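Polyketide synthase PksR (Bacillus subtilis, PDB 4U3V) takes part in the biosynthesis of the antibiotic bacillaene as a multifunctional trans-acyltransferase polyketide synthase, this chain being its double-hotdog enoyl-isomerase domain. Local coordinates at residues Glu73-Ile78 against Gln129-Phe135; Trp167-Thr173 against Asn209-Leu213; Ile184-Leu190 against Gly245-Ile251; Phe231-Gln237 against Leu276-Ser282. All coordinates share one frame; numbering follows the deposited sequence.

Interaction 1. Residues Glu73-Ile78 against Gln129-Phe135; sequences ENSGRI and QCGIGSF
The guanidinium of Arg77 is wedged against Gly133 and Ser134: Gly133 CA sits over the rim of one face, 3.9 Å above its plane, and Ser134 O meets an edge. Arg77 NH2 donates to Ser134 O over 3.0 Å, at an N-H...O angle of 160°, and the bond lies in both the guanidinium plane and that of the carbonyl. A bend at chi2 (-84°) brings the group there. Arg77 NE donates to a water that also lies 2.7 Å from Gly76 O. Ser75 OG gives Gly133 O a bond of 2.7 Å and takes one from a second water, itself bound by Phe135 N. Between the strands, Arg77 and Gly131 form an antiparallel hydrogen-bonded pair, with Arg77 N 2.9 Å from Gly131 O. On the other face, Ile78 CD1 packs 3.9 Å from Cys130 CB, beneath helix 56-69 of the N-terminal hotdog, where Ala62, Ile63 and Phe66 receive the two side chains. The chemistry thus changes along the pair: backbone bonds serve Gly131, whereas farther along the carbonyls of Gly133 and Ser134 are held by a hydroxyl and a cationic side chain, which probably help to hold the chain beside strand 75-83.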
# COMPACT_ATOMS: atom_id res chain seq x y z
N GLU A 73 -4.79 -13.29 -17.31
CA GLU A 73 -5.15 -13.62 -15.93
C GLU A 73 -5.96 -12.47 -15.33
O GLU A 73 -5.68 -11.30 -15.60
CB GLU A 73 -3.92 -13.92 -15.07
CG GLU A 73 -3.06 -15.08 -15.57
CD GLU A 73 -3.72 -16.44 -15.40
OE1 GLU A 73 -4.69 -16.55 -14.62
OE2 GLU A 73 -3.26 -17.40 -16.05
N ASN A 74 -7.03 -12.80 -14.61
CA ASN A 74 -7.92 -11.77 -14.08
C ASN A 74 -7.62 -11.56 -12.59
O ASN A 74 -8.20 -10.69 -11.95
CB ASN A 74 -9.39 -12.14 -14.29
CG ASN A 74 -9.62 -13.63 -14.29
OD1 ASN A 74 -9.07 -14.36 -13.47
ND2 ASN A 74 -10.41 -14.11 -15.26
N SER A 75 -6.63 -12.30 -12.11
CA SER A 75 -6.28 -12.24 -10.71
C SER A 75 -4.90 -12.83 -10.53
O SER A 75 -4.42 -13.57 -11.39
CB SER A 75 -7.32 -13.00 -9.87
OG SER A 75 -7.10 -14.40 -9.98
N GLY A 76 -4.23 -12.49 -9.43
CA GLY A 76 -2.89 -12.94 -9.17
C GLY A 76 -2.49 -12.73 -7.72
O GLY A 76 -3.32 -12.31 -6.88
N ARG A 77 -1.21 -13.00 -7.44
CA ARG A 77 -0.61 -12.81 -6.13
C ARG A 77 0.71 -12.08 -6.26
O ARG A 77 1.52 -12.39 -7.14
CB ARG A 77 -0.30 -14.16 -5.46
CG ARG A 77 -1.47 -15.13 -5.44
CD ARG A 77 -2.40 -14.88 -4.27
NE ARG A 77 -3.59 -15.73 -4.37
CZ ARG A 77 -3.60 -17.04 -4.12
NH1 ARG A 77 -2.49 -17.64 -3.72
NH2 ARG A 77 -4.72 -17.74 -4.27
N ILE A 78 0.98 -11.19 -5.30
CA ILE A 78 2.35 -10.78 -5.01
C ILE A 78 2.78 -11.46 -3.71
O ILE A 78 1.97 -11.56 -2.80
CB ILE A 78 2.43 -9.25 -4.77
CG1 ILE A 78 1.73 -8.47 -5.89
CG2 ILE A 78 3.86 -8.81 -4.50
CD1 ILE A 78 2.29 -8.74 -7.27
N GLN A 129 7.86 -11.22 -5.36
CA GLN A 129 7.57 -12.31 -6.28
C GLN A 129 6.16 -12.15 -6.76
O GLN A 129 5.33 -11.53 -6.08
CB GLN A 129 7.71 -13.65 -5.56
CG GLN A 129 9.14 -13.94 -5.13
CD GLN A 129 9.25 -15.21 -4.31
OE1 GLN A 129 8.35 -16.05 -4.34
NE2 GLN A 129 10.31 -15.32 -3.53
N CYS A 130 5.86 -12.65 -7.95
CA CYS A 130 4.46 -12.74 -8.32
C CYS A 130 4.14 -14.10 -8.88
O CYS A 130 5.04 -14.83 -9.26
CB CYS A 130 4.00 -11.62 -9.25
SG CYS A 130 4.86 -11.58 -10.86
N GLY A 131 2.85 -14.44 -8.86
CA GLY A 131 2.39 -15.78 -9.20
C GLY A 131 0.94 -15.76 -9.64
O GLY A 131 0.15 -14.88 -9.25
N ILE A 132 0.57 -16.73 -10.47
CA ILE A 132 -0.85 -17.00 -10.71
C ILE A 132 -1.53 -17.39 -9.38
O ILE A 132 -0.88 -17.92 -8.48
CB ILE A 132 -1.04 -18.17 -11.72
CG1 ILE A 132 -0.88 -17.66 -13.15
CG2 ILE A 132 -2.40 -18.80 -11.56
CD1 ILE A 132 0.52 -17.17 -13.44
N GLY A 133 -2.83 -17.15 -9.29
CA GLY A 133 -3.59 -17.51 -8.10
C GLY A 133 -4.98 -16.94 -8.21
O GLY A 133 -5.16 -15.83 -8.71
N SER A 134 -5.98 -17.73 -7.85
CA SER A 134 -7.34 -17.25 -7.95
C SER A 134 -7.62 -16.32 -6.77
O SER A 134 -6.90 -16.33 -5.77
CB SER A 134 -8.33 -18.42 -7.99
OG SER A 134 -8.42 -19.06 -6.73
N PHE A 135 -8.59 -15.44 -6.95
CA PHE A 135 -9.05 -14.62 -5.85
C PHE A 135 -10.42 -15.12 -5.41
O PHE A 135 -11.42 -15.01 -6.15
CB PHE A 135 -9.12 -13.14 -6.26
CG PHE A 135 -9.63 -12.23 -5.17
CD1 PHE A 135 -8.78 -11.77 -4.17
CD2 PHE A 135 -10.98 -11.88 -5.11
CE1 PHE A 135 -9.26 -11.01 -3.12
CE2 PHE A 135 -11.46 -11.09 -4.08
CZ PHE A 135 -10.60 -10.65 -3.08
O HOH W 1 -10.01 -15.49 -9.57
O HOH W 2 -5.30 -13.94 -6.20

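Interaction 2. Residues Trp167-Thr173 against Asn209-Leu213; sequences WGELFKT and NSAYL
Apolar packing between the two segments centres on the indole of Trp167, which runs antiparallel to the Leu213 side chain as the two pass. Leu213 CD2 makes a CH-pi contact over one face, 3.8 Å from the centroid of the five-membered ring, while Tyr212 CE2 comes to the edge, 3.7 Å from Trp167 CZ2. The Asn209 side chain and the indole point at each other, the amide plane turned 58° from the ring; ND2 lies 3.4 Å from Trp167 CZ3 and touches Phe171 CD1 as well. Having CG anti to the backbone N (chi1 -167°) brings this amide against both aromatic rings, obliquely in each case. Helix 205-219, which carries Asn209, Ser210, Tyr212 and Leu213, is the central helix of the C-terminal hotdog, and Trp167 also meets the ring of His45 in the N-terminal half. The polar contacts lie on the Thr173 side. Thr173 OG1 donates to Ser210 OG at 2.5 Å, a length short enough to be doubtful; Ser210 OG is bound to Leu206 O of its own helix too. A water bridges the segments, taking a hydrogen bond of 2.9 Å from Asn209 ND2 and giving one of 2.8 Å to Phe171 O, against which Leu213 CD1 also packs.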
# COMPACT_ATOMS: atom_id res chain seq x y z
N TRP A 167 1.47 14.72 5.75
CA TRP A 167 0.62 14.25 4.66
C TRP A 167 -0.03 15.35 3.89
O TRP A 167 -0.67 16.22 4.48
CB TRP A 167 -0.46 13.32 5.21
CG TRP A 167 0.11 12.07 5.81
CD1 TRP A 167 0.27 11.76 7.16
CD2 TRP A 167 0.64 10.93 5.08
NE1 TRP A 167 0.87 10.53 7.31
CE2 TRP A 167 1.05 9.95 6.09
CE3 TRP A 167 0.73 10.59 3.74
CZ2 TRP A 167 1.56 8.72 5.74
CZ3 TRP A 167 1.23 9.34 3.41
CH2 TRP A 167 1.63 8.43 4.37
N GLY A 168 0.03 15.27 2.58
CA GLY A 168 -0.79 16.12 1.72
C GLY A 168 -2.21 15.63 1.52
O GLY A 168 -2.54 14.49 1.82
N GLU A 169 -3.08 16.49 1.00
CA GLU A 169 -4.52 16.16 0.97
C GLU A 169 -4.93 14.99 0.08
O GLU A 169 -5.94 14.33 0.34
CB GLU A 169 -5.36 17.38 0.57
CG GLU A 169 -5.16 18.59 1.46
CD GLU A 169 -5.68 18.38 2.88
OE1 GLU A 169 -6.88 18.06 3.01
OE2 GLU A 169 -4.88 18.50 3.84
N LEU A 170 -4.20 14.77 -1.01
CA LEU A 170 -4.34 13.57 -1.84
C LEU A 170 -4.49 12.26 -1.03
O LEU A 170 -5.23 11.36 -1.44
CB LEU A 170 -3.06 13.44 -2.70
CG LEU A 170 -3.08 12.31 -3.73
CD1 LEU A 170 -4.31 12.47 -4.63
CD2 LEU A 170 -1.80 12.21 -4.56
N PHE A 171 -3.63 12.11 -0.02
CA PHE A 171 -3.55 10.86 0.78
C PHE A 171 -4.62 10.76 1.87
O PHE A 171 -4.79 9.71 2.51
CB PHE A 171 -2.15 10.70 1.39
CG PHE A 171 -1.05 10.50 0.37
CD1 PHE A 171 -0.97 9.30 -0.34
CD2 PHE A 171 -0.14 11.51 0.09
CE1 PHE A 171 -0.00 9.12 -1.33
CE2 PHE A 171 0.84 11.32 -0.88
CZ PHE A 171 0.90 10.13 -1.61
N LYS A 172 -5.34 11.86 2.12
CA LYS A 172 -6.33 11.88 3.21
C LYS A 172 -7.66 11.26 2.77
O LYS A 172 -8.63 11.97 2.51
CB LYS A 172 -6.54 13.31 3.72
CG LYS A 172 -5.25 13.91 4.26
CD LYS A 172 -5.47 15.19 5.05
CE LYS A 172 -4.16 15.61 5.70
NZ LYS A 172 -4.20 16.98 6.27
N THR A 173 -7.69 9.94 2.70
CA THR A 173 -8.79 9.21 2.10
C THR A 173 -9.78 8.67 3.13
O THR A 173 -10.81 8.11 2.77
CB THR A 173 -8.25 8.01 1.33
OG1 THR A 173 -7.47 7.21 2.22
CG2 THR A 173 -7.34 8.45 0.19
N ASN A 209 -1.79 2.77 0.75
CA ASN A 209 -1.41 3.75 1.72
C ASN A 209 -2.53 3.98 2.76
O ASN A 209 -2.24 4.33 3.89
CB ASN A 209 -1.04 5.07 1.02
CG ASN A 209 -0.34 6.02 1.96
OD1 ASN A 209 0.82 5.80 2.30
ND2 ASN A 209 -1.06 7.08 2.42
N SER A 210 -3.80 3.87 2.34
CA SER A 210 -4.91 4.06 3.27
C SER A 210 -4.82 3.01 4.36
O SER A 210 -5.12 3.31 5.54
CB SER A 210 -6.25 3.95 2.54
OG SER A 210 -6.35 5.08 1.68
N ALA A 211 -4.34 1.83 3.99
CA ALA A 211 -4.18 0.76 4.98
C ALA A 211 -3.11 1.16 5.99
O ALA A 211 -3.27 0.98 7.19
CB ALA A 211 -3.86 -0.59 4.30
N TYR A 212 -2.00 1.76 5.54
CA TYR A 212 -1.02 2.26 6.47
C TYR A 212 -1.60 3.35 7.41
O TYR A 212 -1.34 3.37 8.60
CB TYR A 212 0.16 2.79 5.64
CG TYR A 212 1.25 3.49 6.38
CD1 TYR A 212 1.84 2.95 7.52
CD2 TYR A 212 1.77 4.67 5.87
CE1 TYR A 212 2.86 3.62 8.17
CE2 TYR A 212 2.82 5.33 6.49
CZ TYR A 212 3.35 4.81 7.64
OH TYR A 212 4.42 5.50 8.21
N LEU A 213 -2.36 4.29 6.86
CA LEU A 213 -2.88 5.39 7.70
C LEU A 213 -3.86 4.83 8.77
O LEU A 213 -3.82 5.28 9.93
CB LEU A 213 -3.60 6.41 6.80
CG LEU A 213 -2.68 7.25 5.91
CD1 LEU A 213 -3.51 8.06 4.92
CD2 LEU A 213 -1.84 8.17 6.76
O HOH W 3 -3.78 7.33 1.38

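Interaction 3. Residues Ile184-Leu190 against Gly245-Ile251; sequences ILAKIRL and GDCWLLI
The carbonyl O of Ala186 is gripped twice by the facing strand: Leu249 N donates to it over 2.7 Å, and Trp248 CA adds a CA-H...O contact of 3.1 Å. It belongs to a regular antiparallel ladder in which Ile184 with Ile251, Ala186 with Leu249 and Ile188 with Cys247 are hydrogen-bonded pairs. On one face the aliphatic chain of Lys187 runs over the indole of Trp248. Lys187 CB stands 3.6 Å from the centroid of the six-membered ring, only 12° off its normal, and because CG is anti to the backbone N (chi1 -164°) and the chain beyond is extended, CG and CD continue across the same face. Lys187 NZ ends 4.0 Å from Asp246 OD2, beyond a salt bridge, though the charges probably attract; Glu270 forms a long, weak ion pair with the same amine. Asp246 OD1 pairs with Arg189 NH1, a salt bridge whose very short length is doubtful. Leu185 CG packs obliquely on Trp248 CE3 at 3.8 Å. On the other face, Ile188 CG1 lies 3.6 Å from Cys247 SG, and Ile184 CG2 sits beside Ile251 CB. This second face rests on helix 205-219 of the C-terminal hotdog, with Ile188 on Ser210 and Ile251 on Ala214; helix 142-147 covers Leu185, Trp248 and Leu250, while strands 174-180 and 260-268 flank the pair.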
# COMPACT_ATOMS: atom_id res chain seq x y z
N ILE A 184 -8.93 -2.55 13.42
CA ILE A 184 -9.56 -1.27 13.08
C ILE A 184 -10.30 -1.44 11.79
O ILE A 184 -9.87 -2.19 10.93
CB ILE A 184 -8.54 -0.09 13.05
CG1 ILE A 184 -9.27 1.28 13.02
CG2 ILE A 184 -7.49 -0.29 11.93
CD1 ILE A 184 -8.38 2.45 13.40
N LEU A 185 -11.45 -0.76 11.66
CA LEU A 185 -12.26 -0.84 10.44
C LEU A 185 -12.38 0.59 9.91
O LEU A 185 -12.69 1.51 10.65
CB LEU A 185 -13.66 -1.43 10.75
CG LEU A 185 -14.70 -1.29 9.63
CD1 LEU A 185 -14.44 -2.36 8.61
CD2 LEU A 185 -16.11 -1.41 10.24
N ALA A 186 -11.92 0.80 8.68
CA ALA A 186 -11.85 2.14 8.11
C ALA A 186 -12.77 2.19 6.89
O ALA A 186 -12.77 1.26 6.07
CB ALA A 186 -10.42 2.47 7.69
N LYS A 187 -13.56 3.24 6.78
CA LYS A 187 -14.19 3.54 5.49
C LYS A 187 -13.34 4.56 4.76
O LYS A 187 -12.93 5.57 5.35
CB LYS A 187 -15.61 4.07 5.68
CG LYS A 187 -16.42 4.01 4.39
CD LYS A 187 -17.80 4.61 4.57
CE LYS A 187 -18.67 4.31 3.35
NZ LYS A 187 -19.99 4.97 3.59
N ILE A 188 -13.04 4.30 3.49
CA ILE A 188 -12.26 5.23 2.70
C ILE A 188 -12.98 5.70 1.45
O ILE A 188 -13.92 5.07 0.98
CB ILE A 188 -10.86 4.66 2.36
CG1 ILE A 188 -10.94 3.56 1.29
CG2 ILE A 188 -10.21 4.13 3.65
CD1 ILE A 188 -9.58 2.90 1.03
N ARG A 189 -12.50 6.81 0.90
CA ARG A 189 -12.94 7.26 -0.41
C ARG A 189 -11.74 7.35 -1.35
O ARG A 189 -10.81 8.12 -1.09
CB ARG A 189 -13.67 8.60 -0.27
CG ARG A 189 -13.90 9.35 -1.56
CD ARG A 189 -15.38 9.63 -1.78
NE ARG A 189 -15.70 9.55 -3.21
CZ ARG A 189 -16.61 8.74 -3.73
NH1 ARG A 189 -17.36 7.97 -2.95
NH2 ARG A 189 -16.80 8.72 -5.04
N LEU A 190 -11.74 6.51 -2.38
CA LEU A 190 -10.74 6.57 -3.45
C LEU A 190 -11.26 7.42 -4.61
O LEU A 190 -12.40 7.24 -5.05
CB LEU A 190 -10.43 5.17 -3.94
CG LEU A 190 -9.79 4.27 -2.88
CD1 LEU A 190 -9.59 2.88 -3.46
CD2 LEU A 190 -8.49 4.89 -2.37
N GLY A 245 -14.06 4.40 -5.62
CA GLY A 245 -15.17 4.94 -4.85
C GLY A 245 -15.05 4.56 -3.39
O GLY A 245 -13.94 4.49 -2.86
N ASP A 246 -16.18 4.31 -2.75
CA ASP A 246 -16.18 3.99 -1.33
C ASP A 246 -15.86 2.53 -1.11
O ASP A 246 -16.35 1.65 -1.83
CB ASP A 246 -17.54 4.32 -0.70
CG ASP A 246 -17.78 5.81 -0.58
OD1 ASP A 246 -16.89 6.61 -0.94
OD2 ASP A 246 -18.88 6.17 -0.11
N CYS A 247 -15.04 2.26 -0.10
CA CYS A 247 -14.85 0.91 0.33
C CYS A 247 -14.31 0.90 1.76
O CYS A 247 -14.13 1.97 2.37
CB CYS A 247 -13.90 0.16 -0.61
SG CYS A 247 -12.26 0.91 -0.74
N TRP A 248 -14.24 -0.30 2.31
CA TRP A 248 -13.87 -0.48 3.71
C TRP A 248 -12.58 -1.27 3.82
O TRP A 248 -12.27 -2.07 2.95
CB TRP A 248 -14.96 -1.25 4.43
CG TRP A 248 -16.27 -0.51 4.51
CD1 TRP A 248 -17.27 -0.45 3.53
CD2 TRP A 248 -16.78 0.29 5.62
NE1 TRP A 248 -18.31 0.34 3.94
CE2 TRP A 248 -18.09 0.80 5.19
CE3 TRP A 248 -16.28 0.67 6.85
CZ2 TRP A 248 -18.88 1.60 6.01
CZ3 TRP A 248 -17.12 1.43 7.70
CH2 TRP A 248 -18.38 1.89 7.28
N LEU A 249 -11.81 -1.00 4.87
CA LEU A 249 -10.60 -1.82 5.15
C LEU A 249 -10.83 -2.41 6.55
O LEU A 249 -11.04 -1.64 7.49
CB LEU A 249 -9.34 -0.93 5.19
CG LEU A 249 -9.08 -0.00 4.01
CD1 LEU A 249 -7.81 0.83 4.26
CD2 LEU A 249 -8.91 -0.91 2.80
N LEU A 250 -10.69 -3.72 6.69
CA LEU A 250 -10.80 -4.36 7.99
C LEU A 250 -9.40 -4.89 8.29
O LEU A 250 -8.86 -5.74 7.56
CB LEU A 250 -11.83 -5.50 7.92
CG LEU A 250 -11.89 -6.40 9.17
CD1 LEU A 250 -12.04 -5.56 10.43
CD2 LEU A 250 -13.04 -7.39 9.03
N ILE A 251 -8.79 -4.33 9.33
CA ILE A 251 -7.36 -4.56 9.57
C ILE A 251 -7.19 -5.21 10.94
O ILE A 251 -7.79 -4.77 11.91
CB ILE A 251 -6.66 -3.18 9.58
CG1 ILE A 251 -6.84 -2.60 8.16
CG2 ILE A 251 -5.21 -3.32 10.06
CD1 ILE A 251 -6.38 -1.17 8.02

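Interaction 4. Residues Phe231-Gln237 against Leu276-Ser282; sequences FGINDIQ and LHYSGYS
Phe231-Gln237 and Leu276-Ser282 run antiparallel, with a classic beta bulge where Asn234 and Asp235 both face Ser279; the first strand turns a corner at Asn234, and both of its halves pair with 276-282. The pair belongs to the C-terminal hotdog and lies next to the seam of the double hotdog, which runs between strand 230-239 and strand 75-83 of the N-terminal half. On the face that packs against helix 205-219, Ile233 CG1 lies over one face of the Tyr281 ring, and Ile233 CD1 is 4.0 Å from Tyr281 CE1 and equally near Tyr278 CD1, so a single methyl spans both tyrosines. Their hydroxyls are held by Thr208 of that helix, Tyr278 by the side chain and Tyr281 by the carbonyl. Ile236 lies alongside Tyr278 and Leu276, with CG2 3.8 Å from Leu276 CD1. On the opposite face, Gln237 OE1 accepts a nearly straight bond (171°) from His277 ND1, 2.7 Å long and in the imidazole plane. Thr274 is bound at His277 NE2; with both ring nitrogens engaged, the rotation of the imidazole is fixed, and the ring of Phe135 meets it. Beside the bulge, Gly280 O takes Asn234 N at 2.9 Å and Ser282 OG at 3.2 Å, from opposite faces of the carbonyl plane, with neither donor on a lone pair.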
# COMPACT_ATOMS: atom_id res chain seq x y z
N PHE A 231 7.58 -1.75 6.00
CA PHE A 231 8.77 -2.58 5.76
C PHE A 231 8.50 -3.51 4.55
O PHE A 231 9.40 -3.88 3.80
CB PHE A 231 8.98 -3.41 7.04
CG PHE A 231 10.16 -4.33 7.00
CD1 PHE A 231 11.41 -3.90 7.45
CD2 PHE A 231 10.01 -5.67 6.64
CE1 PHE A 231 12.50 -4.76 7.47
CE2 PHE A 231 11.10 -6.53 6.64
CZ PHE A 231 12.35 -6.07 7.05
N GLY A 232 7.25 -3.87 4.34
CA GLY A 232 6.89 -4.67 3.20
C GLY A 232 5.61 -5.41 3.49
O GLY A 232 4.90 -5.04 4.45
N ILE A 233 5.19 -6.25 2.55
CA ILE A 233 3.91 -6.97 2.59
C ILE A 233 4.15 -8.44 2.22
O ILE A 233 4.63 -8.75 1.13
CB ILE A 233 2.88 -6.34 1.63
CG1 ILE A 233 2.79 -4.82 1.85
CG2 ILE A 233 1.52 -7.07 1.73
CD1 ILE A 233 1.86 -4.10 0.88
N ASN A 234 3.81 -9.38 3.11
CA ASN A 234 4.07 -10.81 2.84
C ASN A 234 3.27 -11.43 1.68
O ASN A 234 3.79 -12.29 0.95
CB ASN A 234 3.85 -11.63 4.12
CG ASN A 234 4.91 -11.39 5.18
OD1 ASN A 234 5.99 -10.88 4.89
ND2 ASN A 234 4.62 -11.78 6.42
N ASP A 235 2.04 -10.96 1.49
CA ASP A 235 1.17 -11.46 0.43
C ASP A 235 0.12 -10.44 0.03
O ASP A 235 -0.56 -9.84 0.88
CB ASP A 235 0.52 -12.79 0.84
CG ASP A 235 -0.06 -13.56 -0.35
OD1 ASP A 235 0.71 -14.01 -1.22
OD2 ASP A 235 -1.30 -13.71 -0.40
N ILE A 236 -0.12 -10.31 -1.27
CA ILE A 236 -1.27 -9.57 -1.74
C ILE A 236 -2.03 -10.47 -2.69
O ILE A 236 -1.41 -11.08 -3.55
CB ILE A 236 -0.85 -8.30 -2.52
CG1 ILE A 236 0.25 -7.56 -1.73
CG2 ILE A 236 -2.08 -7.46 -2.87
CD1 ILE A 236 0.72 -6.27 -2.40
N GLN A 237 -3.34 -10.56 -2.52
CA GLN A 237 -4.18 -11.27 -3.51
C GLN A 237 -5.11 -10.29 -4.15
O GLN A 237 -5.87 -9.63 -3.47
CB GLN A 237 -5.04 -12.36 -2.82
CG GLN A 237 -4.27 -13.29 -1.90
CD GLN A 237 -5.17 -14.36 -1.31
OE1 GLN A 237 -6.38 -14.17 -1.17
NE2 GLN A 237 -4.58 -15.46 -0.89
N LEU A 276 -9.88 -7.41 -2.31
CA LEU A 276 -8.43 -7.38 -2.32
C LEU A 276 -7.99 -7.76 -0.90
O LEU A 276 -8.67 -7.37 0.06
CB LEU A 276 -8.00 -5.93 -2.62
CG LEU A 276 -6.54 -5.52 -2.43
CD1 LEU A 276 -5.65 -6.32 -3.36
CD2 LEU A 276 -6.38 -4.02 -2.74
N HIS A 277 -6.99 -8.63 -0.80
CA HIS A 277 -6.46 -9.14 0.49
C HIS A 277 -5.00 -8.80 0.59
O HIS A 277 -4.21 -9.11 -0.31
CB HIS A 277 -6.60 -10.66 0.65
CG HIS A 277 -8.00 -11.21 0.39
ND1 HIS A 277 -8.20 -12.41 -0.21
CD2 HIS A 277 -9.27 -10.68 0.65
CE1 HIS A 277 -9.53 -12.60 -0.38
NE2 HIS A 277 -10.18 -11.58 0.19
N TYR A 278 -4.61 -8.25 1.74
CA TYR A 278 -3.18 -8.21 2.10
C TYR A 278 -2.96 -9.07 3.34
O TYR A 278 -3.77 -9.04 4.25
CB TYR A 278 -2.76 -6.79 2.54
CG TYR A 278 -3.03 -5.69 1.54
CD1 TYR A 278 -1.98 -5.12 0.80
CD2 TYR A 278 -4.28 -5.13 1.41
CE1 TYR A 278 -2.19 -4.05 -0.04
CE2 TYR A 278 -4.51 -4.03 0.59
CZ TYR A 278 -3.47 -3.51 -0.16
OH TYR A 278 -3.68 -2.40 -0.96
N SER A 279 -1.83 -9.73 3.41
CA SER A 279 -1.48 -10.50 4.59
C SER A 279 -0.04 -10.21 4.99
O SER A 279 0.85 -10.00 4.14
CB SER A 279 -1.79 -12.00 4.34
OG SER A 279 -0.60 -12.74 4.20
N GLY A 280 0.22 -10.07 6.30
CA GLY A 280 1.56 -9.71 6.74
C GLY A 280 2.03 -8.38 6.19
O GLY A 280 3.17 -8.23 5.73
N TYR A 281 1.14 -7.39 6.28
CA TYR A 281 1.51 -6.00 6.07
C TYR A 281 2.36 -5.55 7.26
O TYR A 281 1.88 -5.50 8.42
CB TYR A 281 0.20 -5.21 5.99
CG TYR A 281 0.28 -3.82 5.40
CD1 TYR A 281 -0.43 -3.53 4.20
CD2 TYR A 281 0.91 -2.79 6.08
CE1 TYR A 281 -0.40 -2.25 3.66
CE2 TYR A 281 0.95 -1.50 5.52
CZ TYR A 281 0.26 -1.25 4.34
OH TYR A 281 0.30 0.02 3.77
N SER A 282 3.63 -5.21 7.00
CA SER A 282 4.66 -5.12 8.06
C SER A 282 5.04 -3.68 8.34
O SER A 282 5.38 -2.95 7.40
CB SER A 282 5.95 -5.83 7.55
OG SER A 282 5.72 -7.23 7.43
O HOH W 4 4.43 -2.27 4.78

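Followed from the N terminus, interaction 1 stands in series with the rest: it closes a loop of 50 residues, rich in strand, within the N-terminal hotdog. The other three belong to the C-terminal hotdog and interlock. Interaction 2 joins the turn before strand 174-180 to helix 205-219, and interaction 3, joining strands 183-190 and 247-257, opens before that loop is closed and crosses it; interaction 4, joining strands 230-239 and 274-283, crosses interaction 3 but follows interaction 2 in series. Thr173 to Arg189 links interactions 2 and 3 by a probable backbone bond, and Tyr212 packs on Tyr281 between interactions 2 and 4. Ile78 to Ile236 connects interactions 1 and 4, and so the two hotdogs.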